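Local coordinates for coronin (Toxoplasma gondii, PDB 4OZU), which probably binds actin filaments, as coronins generally do, and is represented here by its WD40 beta-propeller domain, at residues A[189-192]-A[196-199]; A[211-216]-A[244-249]. All coordinates share one frame; numbering follows the deposited sequence. Where two conformers were deposited one is given.

How the contacts relate
Both contacts lie in the WD40 beta-propeller, on the same side of its centre and about 13 Å apart between their centres. Contact 1 comes first along the chain and pairs the two middle strands, 187-191 and 195-200, of one four-stranded blade. After that blade's last strand, 205-211, the chain enters the loop of contact 2, where 211-216 meets strand 245-251 of the following blade. The two contacts touch where Leu-196 CB packs against Cys-212 CB at 3.9 Å. Contact 1 is thus pairing within one blade, contact 2 a junction between that blade's exit loop and the next blade.

Contact 1 of 2, residues A[189-192]-A[196-199]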
loop_
_atom_site.group_PDB
_atom_site.type_symbol
_atom_site.label_atom_id
_atom_site.label_comp_id
_atom_site.label_asym_id
_atom_site.label_seq_id
_atom_site.Cartn_x
_atom_site.Cartn_y
_atom_site.Cartn_z
ATOM N N CYS A 189 7.529 10.949 -1.263
ATOM C CA CYS A 189 8.532 9.918 -1.042
ATOM C C CYS A 189 9.460 10.298 0.096
ATOM O O CYS A 189 9.632 11.473 0.402
ATOM C CB CYS A 189 9.340 9.661 -2.314
ATOM S SG CYS A 189 10.195 11.108 -2.975
ATOM N N THR A 190 10.024 9.281 0.739
ATOM C CA THR A 190 11.046 9.476 1.749
ATOM C C THR A 190 12.378 8.990 1.209
ATOM O O THR A 190 12.432 8.044 0.424
ATOM C CB THR A 190 10.718 8.729 3.047
ATOM O OG1 THR A 190 10.436 7.361 2.746
ATOM C CG2 THR A 190 9.499 9.359 3.734
ATOM N N THR A 191 13.449 9.648 1.626
ATOM C CA THR A 191 14.789 9.247 1.224
ATOM C C THR A 191 15.670 9.068 2.444
ATOM O O THR A 191 15.311 9.459 3.559
ATOM C CB THR A 191 15.422 10.265 0.258
ATOM O OG1 THR A 191 15.155 11.597 0.713
ATOM C CG2 THR A 191 14.837 10.097 -1.134
ATOM N N LYS A 192 16.830 8.460 2.221
ATOM C CA LYS A 192 17.724 8.079 3.297
ATOM C C LYS A 192 18.346 9.290 3.998
ATOM O O LYS A 192 18.894 9.159 5.091
ATOM C CB LYS A 192 18.813 7.162 2.748
ATOM C CG LYS A 192 19.412 6.218 3.769
ATOM C CD LYS A 192 20.481 5.347 3.131
ATOM C CE LYS A 192 21.564 4.973 4.128
ATOM N NZ LYS A 192 22.751 4.383 3.456
ATOM N N LEU A 196 11.365 14.113 3.555
ATOM C CA LEU A 196 10.100 13.836 2.900
ATOM C C LEU A 196 9.986 14.792 1.723
ATOM O O LEU A 196 10.057 16.006 1.910
ATOM C CB LEU A 196 8.931 14.018 3.867
ATOM C CG LEU A 196 7.530 13.935 3.255
ATOM C CD1 LEU A 196 7.205 12.516 2.816
ATOM C CD2 LEU A 196 6.511 14.442 4.243
ATOM N N ASN A 197 9.814 14.243 0.524
ATOM C CA ASN A 197 9.780 15.035 -0.696
ATOM C C ASN A 197 8.452 14.891 -1.405
ATOM O O ASN A 197 7.903 13.790 -1.494
ATOM C CB ASN A 197 10.913 14.622 -1.643
ATOM C CG ASN A 197 12.246 14.479 -0.934
ATOM O OD1 ASN A 197 12.881 15.470 -0.572
ATOM N ND2 ASN A 197 12.681 13.236 -0.740
ATOM N N ILE A 198 7.941 16.014 -1.900
ATOM C CA ILE A 198 6.710 16.035 -2.676
ATOM C C ILE A 198 7.048 16.306 -4.139
ATOM O O ILE A 198 7.775 17.252 -4.451
ATOM C CB ILE A 198 5.729 17.109 -2.175
ATOM C CG1 ILE A 198 5.588 17.059 -0.649
ATOM C CG2 ILE A 198 4.387 16.939 -2.861
ATOM C CD1 ILE A 198 5.089 15.733 -0.109
ATOM N N VAL A 199 6.490 15.483 -5.026
ATOM C CA VAL A 199 6.831 15.517 -6.449
ATOM C C VAL A 199 5.598 15.702 -7.310
ATOM O O VAL A 199 4.605 14.995 -7.127
ATOM C CB VAL A 199 7.529 14.220 -6.888
ATOM C CG1 VAL A 199 7.917 14.292 -8.359
ATOM C CG2 VAL A 199 8.761 13.962 -6.020
#
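Cys-189 and Asn-197 form the hydrogen-bonded pair of an antiparallel beta hairpin: Cys-189 N donates a hydrogen bond to Asn-197 O at 2.9 Å, and Asn-197 N donates one to Cys-189 O at 2.8 Å. Their side chains emerge on the same face of the sheet. There Asn-197 CB rests against Cys-189 SG at 3.8 Å. The next atom, CG, lies beside the backbone N (chi1 -46°), which swings the amide along the hairpin toward Thr-191. The amide ends then part. OD1 bonds Ser-209 OG on strand 205-211, while ND2 passes Cys-189 O at 3.7 Å and makes a weak hydrogen bond to Thr-191 OG1 (3.3 Å, 150° at the hydrogen), the two side chains meeting at about a right angle. Thr-191 OG1 has its stronger partner in Asp-193 of the turn. Further along this face, SG also meets Val-199 CG2 at 4.4 Å, and Phe-171 packs on both Cys-189 and Asn-197. The Thr-190 and Leu-196 side chains occupy the other face as a non-hydrogen-bonded pair. Thr-190 CG2 touches Leu-196 CD1 at 4.0 Å, and both side chains reach Cys-221 on the first strand of the following blade. The chemistry thus divides by face: one combines this methyl contact with a Thr-190 hydroxyl satisfied by Ser-177 and Cys-219 O, while on the other a buried amide, bonded to Ser-209 and weakly to Thr-191, links three strands of the blade and adds a little to the backbone pairing.

Contact 2 of 2, residues A[211-216]-A[244-249]; sequences ACHDGS and EREMAI
His-213 points its ring at Glu-246, and ND1 donates an almost straight hydrogen bond to OE2 (2.9 Å, 178° at the hydrogen). The oxygen lies in the ring plane and accepts with its anti lone pair, although the ring and carboxylate planes are turned 59° apart. OE2 is bonded to His-261 NE2 as well, and so takes both histidines and a water. Glu-246 starts with CG between the backbone N and the carbonyl carbon (chi1 56°) and then runs extended, so its chain slides past the imidazole and brings CG to 3.5 Å from His-213 ND1. Here the packing is close: the ring edge meets Met-247 C, 3.9 Å from His-213 CE1, and CE1 also touches Ala-248 CB at 4.0 Å. NE2 bonds Thr-236 OG1, so both ring nitrogens are engaged and the ring's rotation is fixed. The other side is looser and wetter. The water donates a hydrogen bond to Glu-246 OE2 at 2.6 Å and accepts one from Asp-214 N at 2.9 Å, linking the segments where they do not touch directly; the exposed Asp-214 side chain bonds a Tris molecule, probably from the crystallisation liquor. His-213, in the loop between blades, and Thr-236, on strand 233-239, sit as in the WD40 Asp-His-Ser/Thr-Trp tetrad; Glu-246 on strand 245-251 probably takes the carboxylate's place and extends the network to His-261 on strand 260-265.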
loop_
_atom_site.group_PDB
_atom_site.type_symbol
_atom_site.label_atom_id
_atom_site.label_comp_id
_atom_site.label_asym_id
_atom_site.label_seq_id
_atom_site.Cartn_x
_atom_site.Cartn_y
_atom_site.Cartn_z
ATOM N N ALA A 211 12.919 17.951 6.296
ATOM C CA ALA A 211 13.461 16.933 7.180
ATOM C C ALA A 211 12.321 16.436 8.060
ATOM O O ALA A 211 11.800 17.197 8.871
ATOM C CB ALA A 211 14.598 17.500 8.018
ATOM N N CYS A 212 11.916 15.178 7.898
ATOM C CA CYS A 212 10.696 14.716 8.560
ATOM C C CYS A 212 10.948 14.049 9.912
ATOM O O CYS A 212 10.110 14.168 10.805
ATOM C CB CYS A 212 9.915 13.772 7.642
ATOM S SG CYS A 212 10.785 12.286 7.109
ATOM N N HIS A 213 12.085 13.364 10.066
ATOM C CA HIS A 213 12.470 12.777 11.349
ATOM C C HIS A 213 13.989 12.799 11.506
ATOM O O HIS A 213 14.715 12.738 10.519
ATOM C CB HIS A 213 11.913 11.356 11.467
ATOM C CG HIS A 213 10.420 11.298 11.379
ATOM N ND1 HIS A 213 9.603 11.524 12.466
ATOM C CD2 HIS A 213 9.597 11.065 10.331
ATOM C CE1 HIS A 213 8.340 11.430 12.092
ATOM N NE2 HIS A 213 8.309 11.148 10.800
ATOM N N ASP A 214 14.463 12.907 12.745
ATOM C CA ASP A 214 15.867 13.239 12.999
ATOM C C ASP A 214 16.735 12.026 13.309
ATOM O O ASP A 214 17.966 12.126 13.298
ATOM C CB ASP A 214 15.970 14.243 14.151
ATOM C CG ASP A 214 15.313 15.572 13.825
ATOM O OD1 ASP A 214 15.223 15.916 12.627
ATOM O OD2 ASP A 214 14.881 16.272 14.765
ATOM N N GLY A 215 16.108 10.889 13.589
ATOM C CA GLY A 215 16.836 9.649 13.816
ATOM C C GLY A 215 17.428 9.119 12.523
ATOM O O GLY A 215 17.214 9.699 11.460
ATOM N N SER A 216 18.164 8.015 12.605
ATOM C CA SER A 216 18.910 7.503 11.455
ATOM C C SER A 216 18.127 6.494 10.619
ATOM O O SER A 216 18.261 6.465 9.396
ATOM C CB SER A 216 20.218 6.858 11.924
ATOM O OG SER A 216 21.038 7.800 12.589
ATOM N N GLU A 244 13.653 6.595 19.092
ATOM C CA GLU A 244 12.294 6.168 19.409
ATOM C C GLU A 244 11.439 6.263 18.148
ATOM O O GLU A 244 11.707 7.092 17.284
ATOM C CB GLU A 244 11.689 7.009 20.540
ATOM C CG GLU A 244 11.292 8.446 20.182
ATOM C CD GLU A 244 12.435 9.437 20.337
ATOM O OE1 GLU A 244 13.570 9.121 19.918
ATOM O OE2 GLU A 244 12.196 10.536 20.887
ATOM N N ARG A 245 10.414 5.424 18.035
ATOM C CA ARG A 245 9.536 5.478 16.867
ATOM C C ARG A 245 8.479 6.559 17.064
ATOM O O ARG A 245 7.880 6.679 18.132
ATOM C CB ARG A 245 8.885 4.114 16.599
ATOM C CG ARG A 245 9.920 3.012 16.362
ATOM C CD ARG A 245 9.361 1.783 15.655
ATOM N NE ARG A 245 8.389 1.058 16.464
ATOM C CZ ARG A 245 7.951 -0.164 16.184
ATOM N NH1 ARG A 245 8.405 -0.808 15.114
ATOM N NH2 ARG A 245 7.069 -0.751 16.983
ATOM N N GLU A 246 8.275 7.357 16.023
ATOM C CA GLU A 246 7.383 8.500 16.099
ATOM C C GLU A 246 6.689 8.732 14.767
ATOM O O GLU A 246 6.987 8.072 13.775
ATOM C CB GLU A 246 8.159 9.749 16.509
ATOM C CG GLU A 246 9.327 10.048 15.593
ATOM C CD GLU A 246 10.104 11.275 16.019
ATOM O OE1 GLU A 246 10.268 11.483 17.239
ATOM O OE2 GLU A 246 10.538 12.037 15.130
ATOM N N MET A 247 5.773 9.688 14.741
ATOM C CA MET A 247 5.010 9.966 13.537
ATOM C C MET A 247 4.706 11.445 13.424
ATOM O O MET A 247 4.785 12.184 14.406
ATOM C CB MET A 247 3.705 9.177 13.535
ATOM C CG MET A 247 2.832 9.477 14.729
ATOM S SD MET A 247 1.385 8.410 14.828
ATOM C CE MET A 247 0.754 8.857 16.445
ATOM N N ALA A 248 4.348 11.862 12.217
ATOM C CA ALA A 248 4.027 13.253 11.958
ATOM C C ALA A 248 2.997 13.376 10.852
ATOM O O ALA A 248 2.941 12.545 9.943
ATOM C CB ALA A 248 5.276 14.030 11.600
ATOM N N ILE A 249 2.174 14.415 10.969
ATOM C CA ILE A 249 1.248 14.831 9.921
ATOM C C ILE A 249 1.774 16.132 9.325
ATOM O O ILE A 249 2.151 17.045 10.062
ATOM C CB ILE A 249 -0.182 15.034 10.463
ATOM C CG1 ILE A 249 -0.769 13.697 10.924
ATOM C CG2 ILE A 249 -1.081 15.685 9.395
ATOM C CD1 ILE A 249 -2.130 13.807 11.584
HETATM O O HOH W 1 12.591 13.581 14.856
#